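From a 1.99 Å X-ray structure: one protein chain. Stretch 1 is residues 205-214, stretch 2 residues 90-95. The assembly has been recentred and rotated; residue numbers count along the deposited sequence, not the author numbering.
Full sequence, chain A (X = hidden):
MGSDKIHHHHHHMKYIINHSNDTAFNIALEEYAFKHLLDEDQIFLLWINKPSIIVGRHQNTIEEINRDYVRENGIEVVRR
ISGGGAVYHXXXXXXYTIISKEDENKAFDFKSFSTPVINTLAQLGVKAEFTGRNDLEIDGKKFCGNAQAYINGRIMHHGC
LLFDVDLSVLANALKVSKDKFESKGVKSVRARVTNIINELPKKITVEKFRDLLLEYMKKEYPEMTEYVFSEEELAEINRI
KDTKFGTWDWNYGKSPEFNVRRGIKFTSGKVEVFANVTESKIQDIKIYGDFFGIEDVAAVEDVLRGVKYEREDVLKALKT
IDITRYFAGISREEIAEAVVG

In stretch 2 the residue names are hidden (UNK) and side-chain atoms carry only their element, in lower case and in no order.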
ATOM      1  N   THR A 205     -24.617   0.161  -8.464  1.00 30.48           N
ATOM      2  CA  THR A 205     -23.818  -0.568  -7.511  1.00 29.36           C
ATOM      3  C   THR A 205     -22.351  -0.563  -7.878  1.00 28.93           C
ATOM      4  O   THR A 205     -21.945  -0.290  -8.997  1.00 28.59           O
ATOM      5  CB  THR A 205     -24.209  -2.047  -7.387  1.00 31.35           C
ATOM      6  OG1 THR A 205     -23.992  -2.685  -8.643  1.00 32.45           O
ATOM      7  CG2 THR A 205     -25.634  -2.201  -6.952  1.00 34.03           C
ATOM      8  N   VAL A 206     -21.557  -0.800  -6.856  1.00 30.15           N
ATOM      9  CA  VAL A 206     -20.134  -0.952  -6.999  1.00 30.84           C
ATOM     10  C   VAL A 206     -19.788  -2.068  -7.990  1.00 30.26           C
ATOM     11  O   VAL A 206     -18.844  -1.921  -8.759  1.00 30.89           O
ATOM     12  CB  VAL A 206     -19.474  -1.189  -5.615  1.00 29.96           C
ATOM     13  CG1 VAL A 206     -19.933  -2.525  -4.965  1.00 32.39           C
ATOM     14  CG2 VAL A 206     -17.952  -1.065  -5.731  1.00 30.51           C
ATOM     15  N   GLU A 207     -20.558  -3.155  -8.002  1.00 27.72           N
ATOM     16  CA  GLU A 207     -20.317  -4.243  -8.976  1.00 29.17           C
ATOM     17  C   GLU A 207     -20.535  -3.803 -10.403  1.00 30.01           C
ATOM     18  O   GLU A 207     -19.799  -4.204 -11.299  1.00 29.42           O
ATOM     19  CB  GLU A 207     -21.234  -5.438  -8.723  1.00 28.90           C
ATOM     20  CG  GLU A 207     -20.985  -6.203  -7.417  1.00 29.14           C
ATOM     21  CD  GLU A 207     -21.651  -5.539  -6.191  1.00 34.09           C
ATOM     22  OE1 GLU A 207     -22.336  -4.501  -6.337  1.00 29.95           O
ATOM     23  OE2 GLU A 207     -21.466  -6.040  -5.070  1.00 38.35           O
ATOM     24  N   LYS A 208     -21.585  -3.010 -10.626  1.00 30.54           N
ATOM     25  CA  LYS A 208     -21.861  -2.433 -11.932  1.00 29.71           C
ATOM     26  C   LYS A 208     -20.721  -1.518 -12.362  1.00 30.77           C
ATOM     27  O   LYS A 208     -20.226  -1.601 -13.492  1.00 29.61           O
ATOM     28  CB  LYS A 208     -23.186  -1.637 -11.884  1.00 29.39           C
ATOM     29  CG  LYS A 208     -23.584  -0.971 -13.205  1.00 37.75           C
ATOM     30  CD  LYS A 208     -23.839  -1.964 -14.384  1.00 40.17           C
ATOM     31  CE  LYS A 208     -24.009  -1.216 -15.695  1.00 39.03           C
ATOM     32  NZ  LYS A 208     -24.507  -2.068 -16.811  1.00 36.50           N
ATOM     33  N   PHE A 209     -20.295  -0.648 -11.447  1.00 30.09           N
ATOM     34  CA  PHE A 209     -19.171   0.234 -11.714  1.00 30.57           C
ATOM     35  C   PHE A 209     -17.893  -0.573 -12.097  1.00 27.61           C
ATOM     36  O   PHE A 209     -17.208  -0.263 -13.080  1.00 27.94           O
ATOM     37  CB  PHE A 209     -18.910   1.133 -10.496  1.00 30.37           C
ATOM     38  CG  PHE A 209     -17.815   2.151 -10.736  1.00 27.11           C
ATOM     39  CD1 PHE A 209     -18.002   3.167 -11.658  1.00 30.80           C
ATOM     40  CD2 PHE A 209     -16.594   2.045 -10.112  1.00 33.75           C
ATOM     41  CE1 PHE A 209     -16.983   4.112 -11.930  1.00 33.93           C
ATOM     42  CE2 PHE A 209     -15.580   2.980 -10.362  1.00 33.30           C
ATOM     43  CZ  PHE A 209     -15.782   4.017 -11.283  1.00 32.94           C
ATOM     44  N   ARG A 210     -17.594  -1.587 -11.298  1.00 29.81           N
ATOM     45  CA  ARG A 210     -16.478  -2.517 -11.555  1.00 29.90           C
ATOM     46  C   ARG A 210     -16.534  -3.110 -12.979  1.00 30.99           C
ATOM     47  O   ARG A 210     -15.538  -3.121 -13.716  1.00 31.69           O
ATOM     48  CB  ARG A 210     -16.543  -3.631 -10.522  1.00 33.00           C
ATOM     49  CG  ARG A 210     -15.529  -4.773 -10.700  1.00 25.01           C
ATOM     50  CD  ARG A 210     -15.913  -5.993  -9.885  1.00 25.74           C
ATOM     51  NE  ARG A 210     -17.136  -6.577 -10.437  1.00 31.26           N
ATOM     52  CZ  ARG A 210     -17.953  -7.428  -9.812  1.00 34.26           C
ATOM     53  NH1 ARG A 210     -17.681  -7.856  -8.617  1.00 32.38           N
ATOM     54  NH2 ARG A 210     -19.042  -7.880 -10.411  1.00 40.40           N
ATOM     55  N   ASP A 211     -17.703  -3.604 -13.351  1.00 30.61           N
ATOM     56  CA  ASP A 211     -17.885  -4.204 -14.647  1.00 32.35           C
ATOM     57  C   ASP A 211     -17.794  -3.189 -15.792  1.00 33.19           C
ATOM     58  O   ASP A 211     -17.273  -3.534 -16.848  1.00 32.49           O
ATOM     59  CB  ASP A 211     -19.183  -4.993 -14.661  1.00 33.62           C
ATOM     60  CG  ASP A 211     -19.112  -6.234 -13.750  1.00 32.18           C
ATOM     61  OD1 ASP A 211     -18.018  -6.529 -13.231  1.00 35.05           O
ATOM     62  OD2 ASP A 211     -20.120  -6.950 -13.581  1.00 39.18           O
ATOM     63  N   LEU A 212     -18.274  -1.951 -15.587  1.00 30.23           N
ATOM     64  CA  LEU A 212     -18.088  -0.884 -16.597  1.00 27.82           C
ATOM     65  C   LEU A 212     -16.621  -0.558 -16.776  1.00 27.71           C
ATOM     66  O   LEU A 212     -16.154  -0.369 -17.882  1.00 27.36           O
ATOM     67  CB  LEU A 212     -18.821   0.399 -16.211  1.00 29.34           C
ATOM     68  CG  LEU A 212     -20.312   0.476 -16.466  1.00 24.53           C
ATOM     69  CD1 LEU A 212     -20.969   1.659 -15.650  1.00 30.44           C
ATOM     70  CD2 LEU A 212     -20.675   0.587 -17.925  1.00 29.35           C
ATOM     71  N   LEU A 213     -15.873  -0.505 -15.682  1.00 27.91           N
ATOM     72  CA  LEU A 213     -14.419  -0.295 -15.791  1.00 28.68           C
ATOM     73  C   LEU A 213     -13.718  -1.407 -16.572  1.00 27.13           C
ATOM     74  O   LEU A 213     -12.886  -1.129 -17.441  1.00 27.80           O
ATOM     75  CB  LEU A 213     -13.768  -0.190 -14.419  1.00 25.23           C
ATOM     76  CG  LEU A 213     -13.686   1.131 -13.720  1.00 35.29           C
ATOM     77  CD1 LEU A 213     -12.840   0.911 -12.467  1.00 38.27           C
ATOM     78  CD2 LEU A 213     -13.064   2.206 -14.646  1.00 36.03           C
ATOM     79  N   LEU A 214     -14.036  -2.654 -16.245  1.00 29.37           N
ATOM     80  CA  LEU A 214     -13.434  -3.795 -16.928  1.00 30.15           C
ATOM     81  C   LEU A 214     -13.843  -3.730 -18.387  1.00 26.53           C
ATOM     82  O   LEU A 214     -12.989  -3.890 -19.278  1.00 31.14           O
ATOM     83  CB  LEU A 214     -13.858  -5.131 -16.294  1.00 33.25           C
ATOM     84  CG  LEU A 214     -13.223  -6.375 -16.948  1.00 35.97           C
ATOM     85  CD1 LEU A 214     -11.695  -6.362 -16.771  1.00 40.97           C
ATOM     86  CD2 LEU A 214     -13.775  -7.690 -16.405  1.00 34.62           C
ATOM     87  N   UNK A  90     -14.169  -1.789   2.819  1.00 29.19           N
ATOM     88  CA  UNK A  90     -15.414  -2.477   2.973  1.00 28.05           C
ATOM     89  C   UNK A  90     -15.934  -2.941   1.615  1.00 30.96           C
ATOM     90  O   UNK A  90     -15.256  -2.780   0.582  1.00 30.28           O
ATOM     91  c   UNK A  90     -17.038  -0.440   3.101  1.00 29.59           C
ATOM     92  o   UNK A  90     -17.679   0.390   3.802  1.00 28.52           O
ATOM     93  o   UNK A  90     -16.922  -0.283   1.875  1.00 31.88           O
ATOM     94  c   UNK A  90     -16.410  -1.640   3.830  1.00 29.39           C
ATOM     95  N   UNK A  91     -17.147  -3.512   1.599  1.00 30.44           N
ATOM     96  CA  UNK A  91     -17.698  -4.061   0.388  1.00 31.36           C
ATOM     97  C   UNK A  91     -17.998  -3.009  -0.705  1.00 30.65           C
ATOM     98  O   UNK A  91     -18.335  -3.387  -1.809  1.00 28.88           O
ATOM     99  c   UNK A  91     -20.056  -6.899   1.585  1.00 37.63           C
ATOM    100  c   UNK A  91     -18.718  -6.163   1.440  1.00 26.90           C
ATOM    101  c   UNK A  91     -18.969  -4.868   0.683  1.00 30.81           C
ATOM    102  c   UNK A  91     -17.656  -7.100   0.748  1.00 30.86           C
ATOM    103  N   UNK A  92     -17.892  -1.724  -0.367  1.00 30.43           N
ATOM    104  CA  UNK A  92     -18.069  -0.630  -1.308  1.00 30.11           C
ATOM    105  C   UNK A  92     -16.769   0.133  -1.631  1.00 29.30           C
ATOM    106  O   UNK A  92     -16.772   1.272  -2.196  1.00 27.38           O
ATOM    107  o   UNK A  92     -20.932  -0.595  -2.032  1.00 33.25           O
ATOM    108  c   UNK A  92     -20.515  -0.303  -0.930  1.00 35.15           C
ATOM    109  n   UNK A  92     -21.206  -0.515   0.190  1.00 33.63           N
ATOM    110  c   UNK A  92     -19.158   0.298  -0.797  1.00 31.82           C
ATOM    111  N   UNK A  93     -15.660  -0.531  -1.321  1.00 31.27           N
ATOM    112  CA  UNK A  93     -14.308  -0.068  -1.686  1.00 31.69           C
ATOM    113  C   UNK A  93     -13.812  -0.964  -2.784  1.00 32.33           C
ATOM    114  O   UNK A  93     -13.681  -2.160  -2.564  1.00 36.15           O
ATOM    115  n   UNK A  93     -11.056  -0.696  -0.843  1.00 39.10           N
ATOM    116  c   UNK A  93     -11.964   0.257  -0.788  1.00 29.13           C
ATOM    117  o   UNK A  93     -11.689   1.430  -0.924  1.00 37.71           O
ATOM    118  c   UNK A  93     -13.388  -0.158  -0.472  1.00 33.42           C
ATOM    119  N   UNK A  94     -13.538  -0.405  -3.954  1.00 29.76           N
ATOM    120  CA  UNK A  94     -13.139  -1.190  -5.111  1.00 29.55           C
ATOM    121  C   UNK A  94     -11.649  -1.039  -5.289  1.00 29.16           C
ATOM    122  O   UNK A  94     -11.157   0.057  -5.554  1.00 30.58           O
ATOM    123  c   UNK A  94     -14.327  -0.869  -8.855  1.00 31.26           C
ATOM    124  c   UNK A  94     -13.858  -0.711  -6.381  1.00 27.09           C
ATOM    125  c   UNK A  94     -13.553  -1.483  -7.671  1.00 28.75           C
ATOM    126  c   UNK A  94     -13.854  -2.923  -7.517  1.00 25.81           C
ATOM    127  N   UNK A  95     -10.953  -2.158  -5.112  1.00 29.46           N
ATOM    128  CA  UNK A  95      -9.497  -2.260  -5.264  1.00 29.44           C
ATOM    129  C   UNK A  95      -9.142  -2.486  -6.720  1.00 26.74           C
ATOM    130  O   UNK A  95      -9.839  -3.194  -7.433  1.00 29.77           O
ATOM    131  n   UNK A  95      -8.670  -2.089  -2.397  1.00 29.47           N
ATOM    132  c   UNK A  95      -9.220  -3.163  -2.875  1.00 31.57           C
ATOM    133  c   UNK A  95      -8.967  -3.423  -4.371  1.00 28.27           C
ATOM    134  o   UNK A  95      -9.974  -3.885  -2.193  1.00 38.83           O
TER
HETATM  135  O   HOH W   1     -19.633  -5.717  -3.129  1.00 33.00           O
HETATM  136  O   HOH W   2     -22.711  -0.850  -4.084  1.00 25.09           O

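Position 90 has four side-chain atoms, two carbons and two oxygens, both oxygens on the second carbon; none of them touches stretch 1. A carboxylate one bond beyond CB identifies Asp90. Its OD1 instead accepts from the backbone N of position 92 at 2.8 Å, with an N-H...acceptor angle of 149°, while its backbone O accepts from N of position 93 at 3.0 Å. The latter bond closes a type I turn across 90 to 93.

Position 91 carries four carbons, forked at the second, and none of them touches stretch 1. The fork identifies Leu91. Its side chain makes no close contact with stretch 1, so the contact is made by the backbone: Leu91 O lies 3.6 Å from Val206 CG1. Water 1 extends this link, donating to Leu91 O at 3.0 Å and to Glu207 OE2 at 2.7 Å.

At position 92 there are two carbons, the second bearing one oxygen and one nitrogen; the oxygen lies 3.7 Å from Val206 CG1. This is a short amide, hence Asn92. CA to CB points sideways, but the end of the side chain comes nearer, which brings OD1 to Val206. Water 2 donates to Asn92 OD1 at 2.7 Å and accepts from Val206 N at 3.0 Å. Such a bridge is available because the first turn of a helix leaves its amides without partners inside the helix.

Position 93 repeats the pattern of two carbons with an oxygen and a nitrogen on the second, and none of these atoms touches stretch 1, giving Asn93. It begins the strand with CB pointing away.

Position 94 again has four carbons forked at the second, one branch end lying 3.8 Å from Arg210 CA. This is Leu94, with CB directed toward the helix and chi1 t, chi2 p. Its CD2 is the atom near Arg210 CA; it also lies 3.9 Å from Phe209 CD2, approaching that ring obliquely, and 4.3 Å from Leu213 CD1. Val206 CG2 meets Leu94 CB at 4.2 Å.

Position 95 has two carbons, with one oxygen and one nitrogen on the second, all out of reach of the helix: Asn95.

The contact therefore combines apolar packing with water bridges; no direct hydrogen bond crosses it. Leu94 and Val206 contribute most of the 271 Å² buried, with 98 and 76 Å² of their surface covered, respectively. Thr205 caps the helix, its OG1 accepting from Lys208 N at 3.1 Å. The helix and strand axes run 26° from parallel, 9.5 Å apart at closest approach, a gap that Leu94 helps to fill.

Stretch 2 (90-95) DLNNLN
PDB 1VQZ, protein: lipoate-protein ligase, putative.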